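Local coordinates for protein EF0056 (Enterococcus faecalis, PDB 6ORI) that is of unknown function but, as an enterococcal surface protein with an immunoglobulin-like fold, is probably involved in biofilm formation, at residues 54-63 against 126-137; 23-34 against 173-184. One frame throughout, in Å; residues are numbered along the deposited sequence. Where two conformers were deposited one is given.

Contact 1 (54-63 against 126-137); sequences EVYGKHNIAA and FAGAETTDTQTA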
# COMPACT_ATOMS: atom_id res chain seq x y z
N GLU A 54 -3.49 -11.16 -7.10
CA GLU A 54 -2.34 -11.06 -7.99
C GLU A 54 -1.22 -10.39 -7.22
O GLU A 54 -1.45 -9.67 -6.23
CB GLU A 54 -2.64 -10.20 -9.23
CG GLU A 54 -3.78 -10.73 -10.05
CD GLU A 54 -4.01 -9.95 -11.33
OE1 GLU A 54 -3.86 -8.70 -11.35
OE2 GLU A 54 -4.37 -10.59 -12.33
N VAL A 55 0.00 -10.64 -7.68
CA VAL A 55 1.19 -9.97 -7.14
C VAL A 55 1.81 -9.15 -8.26
O VAL A 55 1.93 -9.63 -9.39
CB VAL A 55 2.22 -10.97 -6.57
CG1 VAL A 55 3.39 -10.24 -5.93
CG2 VAL A 55 1.56 -11.92 -5.61
N TYR A 56 2.13 -7.89 -7.96
CA TYR A 56 2.83 -7.04 -8.92
C TYR A 56 4.24 -6.79 -8.44
O TYR A 56 4.49 -6.65 -7.24
CB TYR A 56 2.10 -5.69 -9.11
CG TYR A 56 0.63 -5.87 -9.38
CD1 TYR A 56 0.18 -6.80 -10.31
CD2 TYR A 56 -0.32 -5.16 -8.67
CE1 TYR A 56 -1.17 -7.01 -10.50
CE2 TYR A 56 -1.66 -5.37 -8.87
CZ TYR A 56 -2.08 -6.28 -9.79
OH TYR A 56 -3.43 -6.49 -9.94
N GLY A 57 5.17 -6.73 -9.37
CA GLY A 57 6.56 -6.49 -9.06
C GLY A 57 7.24 -5.71 -10.14
O GLY A 57 6.91 -5.86 -11.32
N LYS A 58 8.17 -4.85 -9.76
CA LYS A 58 8.97 -4.15 -10.74
C LYS A 58 10.35 -3.87 -10.18
O LYS A 58 10.52 -3.47 -9.00
CB LYS A 58 8.31 -2.84 -11.18
CG LYS A 58 9.26 -2.10 -12.12
CD LYS A 58 8.71 -0.88 -12.71
CE LYS A 58 9.81 -0.03 -13.34
NZ LYS A 58 10.77 -0.79 -14.19
N HIS A 59 11.34 -4.04 -11.04
CA HIS A 59 12.71 -3.62 -10.74
C HIS A 59 13.28 -2.87 -11.93
O HIS A 59 12.73 -2.89 -13.04
CB HIS A 59 13.59 -4.78 -10.27
CG HIS A 59 13.59 -5.95 -11.18
ND1 HIS A 59 12.58 -6.87 -11.20
CD2 HIS A 59 14.49 -6.34 -12.11
CE1 HIS A 59 12.84 -7.79 -12.12
NE2 HIS A 59 13.99 -7.48 -12.70
N ASN A 60 14.37 -2.14 -11.68
CA ASN A 60 14.83 -1.12 -12.60
C ASN A 60 16.16 -1.46 -13.23
O ASN A 60 16.53 -0.84 -14.25
CB ASN A 60 14.98 0.22 -11.87
CG ASN A 60 13.72 0.67 -11.18
OD1 ASN A 60 12.61 0.20 -11.47
ND2 ASN A 60 13.87 1.61 -10.25
N ILE A 61 16.85 -2.44 -12.66
CA ILE A 61 18.14 -2.94 -13.15
C ILE A 61 18.05 -4.46 -13.08
O ILE A 61 17.46 -4.99 -12.15
CB ILE A 61 19.31 -2.44 -12.26
CG1 ILE A 61 19.39 -0.91 -12.29
CG2 ILE A 61 20.63 -3.05 -12.70
CD1 ILE A 61 19.68 -0.33 -13.67
N ALA A 62 18.62 -5.16 -14.05
CA ALA A 62 18.51 -6.59 -14.08
C ALA A 62 18.91 -7.19 -12.73
O ALA A 62 19.85 -6.73 -12.09
CB ALA A 62 19.37 -7.16 -15.20
N ALA A 63 18.14 -8.18 -12.29
CA ALA A 63 18.38 -8.86 -11.04
C ALA A 63 18.33 -10.35 -11.29
O ALA A 63 17.79 -10.81 -12.29
CB ALA A 63 17.35 -8.47 -10.00
N PHE A 126 9.04 -13.35 -11.01
CA PHE A 126 9.26 -12.23 -11.93
C PHE A 126 10.55 -12.38 -12.74
O PHE A 126 11.60 -12.80 -12.24
CB PHE A 126 9.29 -10.92 -11.13
CG PHE A 126 8.01 -10.65 -10.37
CD1 PHE A 126 6.80 -10.64 -11.04
CD2 PHE A 126 8.01 -10.43 -9.00
CE1 PHE A 126 5.63 -10.43 -10.37
CE2 PHE A 126 6.81 -10.19 -8.34
CZ PHE A 126 5.64 -10.20 -9.04
N ALA A 127 10.46 -12.02 -14.01
CA ALA A 127 11.59 -12.17 -14.92
C ALA A 127 12.72 -11.23 -14.50
O ALA A 127 12.55 -10.00 -14.47
CB ALA A 127 11.15 -11.91 -16.35
N GLY A 128 13.87 -11.80 -14.15
CA GLY A 128 14.97 -11.01 -13.64
C GLY A 128 15.53 -10.01 -14.65
O GLY A 128 15.96 -8.93 -14.27
N ALA A 129 15.52 -10.37 -15.92
CA ALA A 129 16.14 -9.54 -16.93
C ALA A 129 15.21 -8.44 -17.43
O ALA A 129 15.66 -7.57 -18.19
CB ALA A 129 16.61 -10.40 -18.10
N GLU A 130 13.95 -8.45 -17.02
CA GLU A 130 12.99 -7.48 -17.53
C GLU A 130 12.89 -6.35 -16.54
O GLU A 130 12.66 -6.57 -15.34
CB GLU A 130 11.65 -8.18 -17.80
CG GLU A 130 11.75 -9.18 -18.96
CD GLU A 130 10.54 -10.09 -19.14
OE1 GLU A 130 9.44 -9.75 -18.65
OE2 GLU A 130 10.69 -11.16 -19.78
N THR A 131 13.11 -5.12 -17.02
CA THR A 131 13.20 -3.95 -16.15
C THR A 131 12.30 -2.82 -16.62
O THR A 131 12.56 -1.65 -16.35
CB THR A 131 14.63 -3.42 -16.12
OG1 THR A 131 15.00 -2.99 -17.43
CG2 THR A 131 15.56 -4.49 -15.65
N THR A 132 11.20 -3.17 -17.28
CA THR A 132 10.35 -2.15 -17.87
C THR A 132 8.99 -2.16 -17.16
O THR A 132 8.91 -1.82 -15.97
CB THR A 132 10.26 -2.32 -19.39
OG1 THR A 132 9.71 -3.58 -19.72
CG2 THR A 132 11.65 -2.21 -20.00
N ASP A 133 7.94 -2.54 -17.86
CA ASP A 133 6.58 -2.41 -17.33
C ASP A 133 6.37 -3.32 -16.13
O ASP A 133 6.89 -4.44 -16.10
CB ASP A 133 5.55 -2.79 -18.40
CG ASP A 133 5.64 -1.90 -19.61
OD1 ASP A 133 6.11 -0.76 -19.47
OD2 ASP A 133 5.20 -2.37 -20.69
N THR A 134 5.55 -2.89 -15.19
CA THR A 134 5.20 -3.71 -14.05
C THR A 134 4.85 -5.13 -14.46
O THR A 134 4.08 -5.33 -15.39
CB THR A 134 4.00 -3.09 -13.33
OG1 THR A 134 4.31 -1.74 -12.98
CG2 THR A 134 3.65 -3.89 -12.08
N GLN A 135 5.40 -6.10 -13.72
CA GLN A 135 5.13 -7.51 -13.93
C GLN A 135 3.99 -7.99 -13.06
O GLN A 135 3.81 -7.53 -11.94
CB GLN A 135 6.39 -8.34 -13.64
CG GLN A 135 7.61 -7.92 -14.45
CD GLN A 135 8.70 -8.94 -14.39
OE1 GLN A 135 8.43 -10.13 -14.46
NE2 GLN A 135 9.92 -8.48 -14.28
N THR A 136 3.21 -8.94 -13.58
CA THR A 136 2.10 -9.56 -12.84
C THR A 136 2.31 -11.05 -12.69
O THR A 136 2.61 -11.75 -13.68
CB THR A 136 0.77 -9.32 -13.55
OG1 THR A 136 0.54 -7.91 -13.61
CG2 THR A 136 -0.40 -10.00 -12.82
N ALA A 137 2.14 -11.51 -11.46
CA ALA A 137 2.04 -12.93 -11.14
C ALA A 137 0.56 -13.17 -10.95
O ALA A 137 0.01 -12.75 -9.93
CB ALA A 137 2.82 -13.25 -9.86
O HOH W 1 10.66 -5.46 -13.68
O HOH W 2 17.64 -1.41 -16.71
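Lys-58 and His-59, closing strand 54-59, reach with their side chains for carbonyl oxygens of the loop that leads into strand 135-137. Together the two segments form an antiparallel ladder in a beta sheet, consistent with an immunoglobulin-like domain. The long, unbranched lysine chain runs extended to CE and then bends (chi4 46°), its length bringing NZ to Thr-132 O at 2.8 Å, in the carbonyl plane on a lone pair; a further bond goes to His-59 O. The imidazole of His-59 suits its place by having two nitrogens to spend: ND1 is bonded to Tyr-118 OH, and NE2 to Gly-128 O at 2.9 Å, which fixes the ring's rotation. Gly-128 O lies near the plane of that ring, yet NE2 stands above the carbonyl plane, and Ala-63 N meets the same oxygen from the opposite face at 3.0 Å. From the start of strand 135-137, the Gln-135 amide clasps Ala-127 of the loop twice, taking its N-H on OE1 and giving NE2 to its O.

The N-to-C directions of strands 54-59 and 135-137 make an angle of 152°, close to antiparallel, and the hydrogen-bonded pairs Val-55 with Ala-137 and Gly-57 with Gln-135 each exchange two backbone bonds. Gly-57 has no side chain to collide with Phe-126, so its CA packs against one face of the ring, offset toward the rim, 4.0 Å from the centroid, a CH-pi contact. On the other side of the sheet, Tyr-56 and Thr-136 lie side by side and point the same way, with Thr-136 OG1 3.5 Å from Tyr-56 CD1. Beyond them Tyr-56 OH donates to the anti lone pair of Glu-54 OE1 at 2.7 Å.

Contact 2 (23-34 against 173-184); sequences PGYTKNYNFSDL and SHQDDDKIVPGI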
# COMPACT_ATOMS: atom_id res chain seq x y z
N PRO A 23 13.81 -6.84 11.19
CA PRO A 23 15.24 -7.20 11.28
C PRO A 23 16.19 -6.07 10.91
O PRO A 23 17.39 -6.20 11.17
CB PRO A 23 15.37 -8.32 10.26
CG PRO A 23 14.35 -7.98 9.22
CD PRO A 23 13.19 -7.39 9.98
N GLY A 24 15.69 -5.01 10.30
CA GLY A 24 16.54 -3.94 9.82
C GLY A 24 16.41 -3.87 8.31
O GLY A 24 15.56 -4.54 7.73
N TYR A 25 17.26 -3.06 7.71
CA TYR A 25 17.15 -2.74 6.29
C TYR A 25 18.42 -3.09 5.56
O TYR A 25 19.53 -2.93 6.08
CB TYR A 25 16.88 -1.25 6.08
CG TYR A 25 15.54 -0.80 6.58
CD1 TYR A 25 14.38 -1.47 6.22
CD2 TYR A 25 15.42 0.30 7.43
CE1 TYR A 25 13.14 -1.07 6.69
CE2 TYR A 25 14.19 0.72 7.90
CZ TYR A 25 13.05 0.03 7.53
OH TYR A 25 11.82 0.44 8.00
N THR A 26 18.26 -3.58 4.34
CA THR A 26 19.38 -3.70 3.42
C THR A 26 19.75 -2.29 2.93
O THR A 26 18.98 -1.33 3.09
CB THR A 26 19.04 -4.58 2.19
OG1 THR A 26 18.11 -3.90 1.34
CG2 THR A 26 18.43 -5.91 2.56
N LYS A 27 20.89 -2.18 2.27
CA LYS A 27 21.17 -1.01 1.48
C LYS A 27 20.04 -0.84 0.46
O LYS A 27 19.34 -1.81 0.12
CB LYS A 27 22.52 -1.13 0.77
CG LYS A 27 22.56 -2.17 -0.33
CD LYS A 27 23.92 -2.18 -1.03
CE LYS A 27 24.10 -0.93 -1.88
NZ LYS A 27 24.51 -1.27 -3.28
N ASN A 28 19.88 0.36 -0.05
CA ASN A 28 18.87 0.61 -1.04
C ASN A 28 19.28 -0.02 -2.35
O ASN A 28 20.38 0.19 -2.86
CB ASN A 28 18.62 2.11 -1.16
CG ASN A 28 18.11 2.70 0.15
OD1 ASN A 28 18.84 2.73 1.14
ND2 ASN A 28 16.87 3.13 0.18
N TYR A 29 18.40 -0.87 -2.86
CA TYR A 29 18.65 -1.62 -4.09
C TYR A 29 17.86 -0.99 -5.25
O TYR A 29 17.44 0.14 -5.17
CB TYR A 29 18.32 -3.11 -3.87
CG TYR A 29 19.36 -3.86 -3.07
CD1 TYR A 29 20.66 -4.00 -3.55
CD2 TYR A 29 19.06 -4.46 -1.86
CE1 TYR A 29 21.63 -4.74 -2.83
CE2 TYR A 29 20.00 -5.18 -1.15
CZ TYR A 29 21.29 -5.29 -1.62
OH TYR A 29 22.24 -6.01 -0.91
N ASN A 30 17.66 -1.74 -6.32
CA ASN A 30 17.08 -1.21 -7.54
C ASN A 30 15.71 -1.80 -7.85
O ASN A 30 15.22 -1.69 -8.97
CB ASN A 30 18.01 -1.47 -8.72
CG ASN A 30 19.45 -1.09 -8.42
OD1 ASN A 30 19.73 -0.01 -7.89
ND2 ASN A 30 20.38 -1.98 -8.77
N PHE A 31 15.10 -2.43 -6.87
CA PHE A 31 13.68 -2.81 -6.97
C PHE A 31 12.87 -1.56 -6.75
O PHE A 31 13.30 -0.68 -5.99
CB PHE A 31 13.33 -3.87 -5.94
CG PHE A 31 14.13 -5.13 -6.10
CD1 PHE A 31 15.36 -5.29 -5.49
CD2 PHE A 31 13.66 -6.17 -6.88
CE1 PHE A 31 16.09 -6.44 -5.65
CE2 PHE A 31 14.39 -7.31 -7.05
CZ PHE A 31 15.61 -7.44 -6.45
N SER A 32 11.69 -1.44 -7.36
CA SER A 32 10.87 -0.27 -7.13
C SER A 32 9.42 -0.56 -6.78
O SER A 32 8.75 0.34 -6.31
CB SER A 32 10.93 0.72 -8.30
OG SER A 32 10.52 0.10 -9.49
N ASP A 33 8.93 -1.78 -6.93
CA ASP A 33 7.54 -2.03 -6.58
C ASP A 33 7.31 -3.48 -6.24
O ASP A 33 7.90 -4.38 -6.84
CB ASP A 33 6.62 -1.61 -7.72
CG ASP A 33 5.23 -1.20 -7.27
OD1 ASP A 33 4.93 -1.11 -6.05
OD2 ASP A 33 4.42 -0.87 -8.18
N LEU A 34 6.45 -3.68 -5.25
CA LEU A 34 5.96 -5.00 -4.88
C LEU A 34 4.60 -4.78 -4.24
O LEU A 34 4.47 -4.02 -3.29
CB LEU A 34 6.93 -5.66 -3.90
CG LEU A 34 6.62 -7.08 -3.47
CD1 LEU A 34 6.63 -8.03 -4.66
CD2 LEU A 34 7.60 -7.52 -2.40
N SER A 173 16.47 -10.05 1.61
CA SER A 173 17.69 -10.41 0.94
C SER A 173 18.50 -11.37 1.82
O SER A 173 18.90 -11.02 2.92
CB SER A 173 18.48 -9.13 0.70
OG SER A 173 19.80 -9.46 0.26
N HIS A 174 18.71 -12.58 1.34
CA HIS A 174 19.39 -13.60 2.13
C HIS A 174 20.85 -13.20 2.46
O HIS A 174 21.33 -13.48 3.57
CB HIS A 174 19.33 -14.97 1.44
CG HIS A 174 17.96 -15.55 1.32
ND1 HIS A 174 17.03 -15.53 2.33
CD2 HIS A 174 17.37 -16.21 0.29
CE1 HIS A 174 15.91 -16.12 1.93
NE2 HIS A 174 16.10 -16.55 0.69
N GLN A 175 21.52 -12.53 1.53
CA GLN A 175 22.93 -12.13 1.72
C GLN A 175 23.05 -11.03 2.76
O GLN A 175 24.14 -10.74 3.26
CB GLN A 175 23.55 -11.68 0.38
CG GLN A 175 22.92 -10.41 -0.21
CD GLN A 175 23.29 -10.14 -1.65
OE1 GLN A 175 23.74 -11.03 -2.36
NE2 GLN A 175 23.06 -8.91 -2.10
N ASP A 176 21.93 -10.38 3.06
CA ASP A 176 21.85 -9.33 4.08
C ASP A 176 21.12 -9.82 5.33
O ASP A 176 20.39 -9.07 5.99
CB ASP A 176 21.13 -8.11 3.50
CG ASP A 176 21.87 -7.49 2.34
OD1 ASP A 176 23.00 -7.00 2.57
OD2 ASP A 176 21.35 -7.47 1.20
N ASP A 177 21.29 -11.11 5.63
CA ASP A 177 20.71 -11.74 6.82
C ASP A 177 19.19 -11.55 6.91
O ASP A 177 18.64 -11.33 7.97
CB ASP A 177 21.41 -11.21 8.07
CG ASP A 177 22.91 -11.45 8.03
OD1 ASP A 177 23.34 -12.45 7.39
OD2 ASP A 177 23.67 -10.65 8.62
N ASP A 178 18.54 -11.66 5.75
CA ASP A 178 17.07 -11.57 5.64
C ASP A 178 16.50 -10.23 6.06
O ASP A 178 15.32 -10.11 6.42
CB ASP A 178 16.38 -12.71 6.38
CG ASP A 178 16.54 -14.02 5.67
OD1 ASP A 178 17.03 -14.02 4.52
OD2 ASP A 178 16.18 -15.07 6.26
N LYS A 179 17.33 -9.19 5.99
CA LYS A 179 16.87 -7.84 6.18
C LYS A 179 15.97 -7.44 5.02
O LYS A 179 16.00 -8.06 3.93
CB LYS A 179 18.05 -6.87 6.32
CG LYS A 179 18.75 -6.97 7.67
CD LYS A 179 19.89 -5.96 7.76
CE LYS A 179 20.48 -5.90 9.15
NZ LYS A 179 21.38 -7.07 9.39
N ILE A 180 15.16 -6.43 5.27
CA ILE A 180 14.16 -5.98 4.32
C ILE A 180 14.71 -4.94 3.38
O ILE A 180 15.44 -4.03 3.79
CB ILE A 180 12.97 -5.43 5.10
CG1 ILE A 180 12.35 -6.56 5.91
CG2 ILE A 180 11.95 -4.79 4.17
CD1 ILE A 180 11.21 -6.10 6.82
N VAL A 181 14.36 -5.03 2.11
CA VAL A 181 14.76 -4.04 1.14
C VAL A 181 13.91 -2.79 1.33
O VAL A 181 12.68 -2.84 1.20
CB VAL A 181 14.63 -4.59 -0.27
CG1 VAL A 181 15.09 -3.58 -1.29
CG2 VAL A 181 15.46 -5.86 -0.40
N PRO A 182 14.54 -1.67 1.71
CA PRO A 182 13.71 -0.53 2.14
C PRO A 182 12.88 0.11 1.03
O PRO A 182 13.36 0.28 -0.07
CB PRO A 182 14.73 0.46 2.68
CG PRO A 182 16.01 0.11 1.99
CD PRO A 182 15.98 -1.36 1.76
N GLY A 183 11.63 0.39 1.35
CA GLY A 183 10.67 0.91 0.40
C GLY A 183 9.89 -0.18 -0.33
O GLY A 183 8.86 0.12 -0.94
N ILE A 184 10.36 -1.41 -0.27
CA ILE A 184 9.76 -2.51 -1.04
C ILE A 184 8.95 -3.34 -0.05
O ILE A 184 9.25 -4.51 0.23
CB ILE A 184 10.81 -3.33 -1.78
CG1 ILE A 184 11.76 -2.40 -2.55
CG2 ILE A 184 10.15 -4.31 -2.75
CD1 ILE A 184 11.08 -1.49 -3.57
O HOH W 3 19.00 -9.16 10.36
O HOH W 4 22.87 -4.23 2.70
O HOH W 5 15.50 0.12 -1.82
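Tyr-29 and Asp-176 meet in a chain of polar side chains that converges on one carboxylate oxygen. Tyr-29 OH donates a hydrogen bond to the syn lone pair of Asp-176 OD2 at 2.7 Å, and Ser-173 OG donates to that oxygen on its anti side, well out of the carboxylate plane. The phenol is in turn an acceptor: Gln-175 NE2 reaches Tyr-29 OH at 3.2 Å, with the hydroxyl oxygen close to the amide plane. Tyrosine fits here because its hydroxyl both gives and accepts, while its ring packs edge-to-face with Trp-68. OD2 lies at the edge of the phenol ring, near its plane, although the carboxylate is turned 44° from the ring.

Thr-26 packs against this cluster through its methyl group: CG2 lies among Ser-173 CB, Asp-176 and Lys-179 O, whereas OG1, placed between the backbone N and the carbonyl carbon (chi1 70°), donates to Lys-27 O and rests 3.3 Å from Pro-182 CD. Strands 166-173 and 179-181 form a beta hairpin, connected through a short 3-10 segment at 174-175 and a type I' turn from Asp-176 to Lys-179. Beside strand 179-181, residues 23-26 add a single beta bridge, with Ile-180 N bonded to Gly-24 O at 3.1 Å and Thr-26 N to Ile-180 O at 2.9 Å.

Pro-23 CD packs on Ile-180 CD1, the compact pyrrolidine ring crossing the branched chain at about a right angle. After the type II turn at Pro-182 and Gly-183, Ile-184 spreads its branches, CG2 against Leu-34 CB at 3.7 Å and CG1 against Phe-31 CB at 4.0 Å.

How the contacts relate
The two contacts lie 16 Å apart between centres and are joined by neighbouring strands of one sheet, 31-38 and 50-59, which follow each other in the chain. Strand 50-59 therefore has 135-144 on one edge, in contact 1, and the chain of contact 2 on the other. Lys-58 O and Ser-32 N, 2.9 Å apart, probably hydrogen-bond, as do Asn-60 N and Asn-30 O at the same distance; Ser-32 and Asp-33 both face Lys-58 in a classic beta bulge. Side chains meet as well, His-59 CB packing on Phe-31 CD2 at 3.7 Å. The calcium ligands Ser-162, Gly-372, Asp-374, Leu-400 and Asp-402 belong to neither contact.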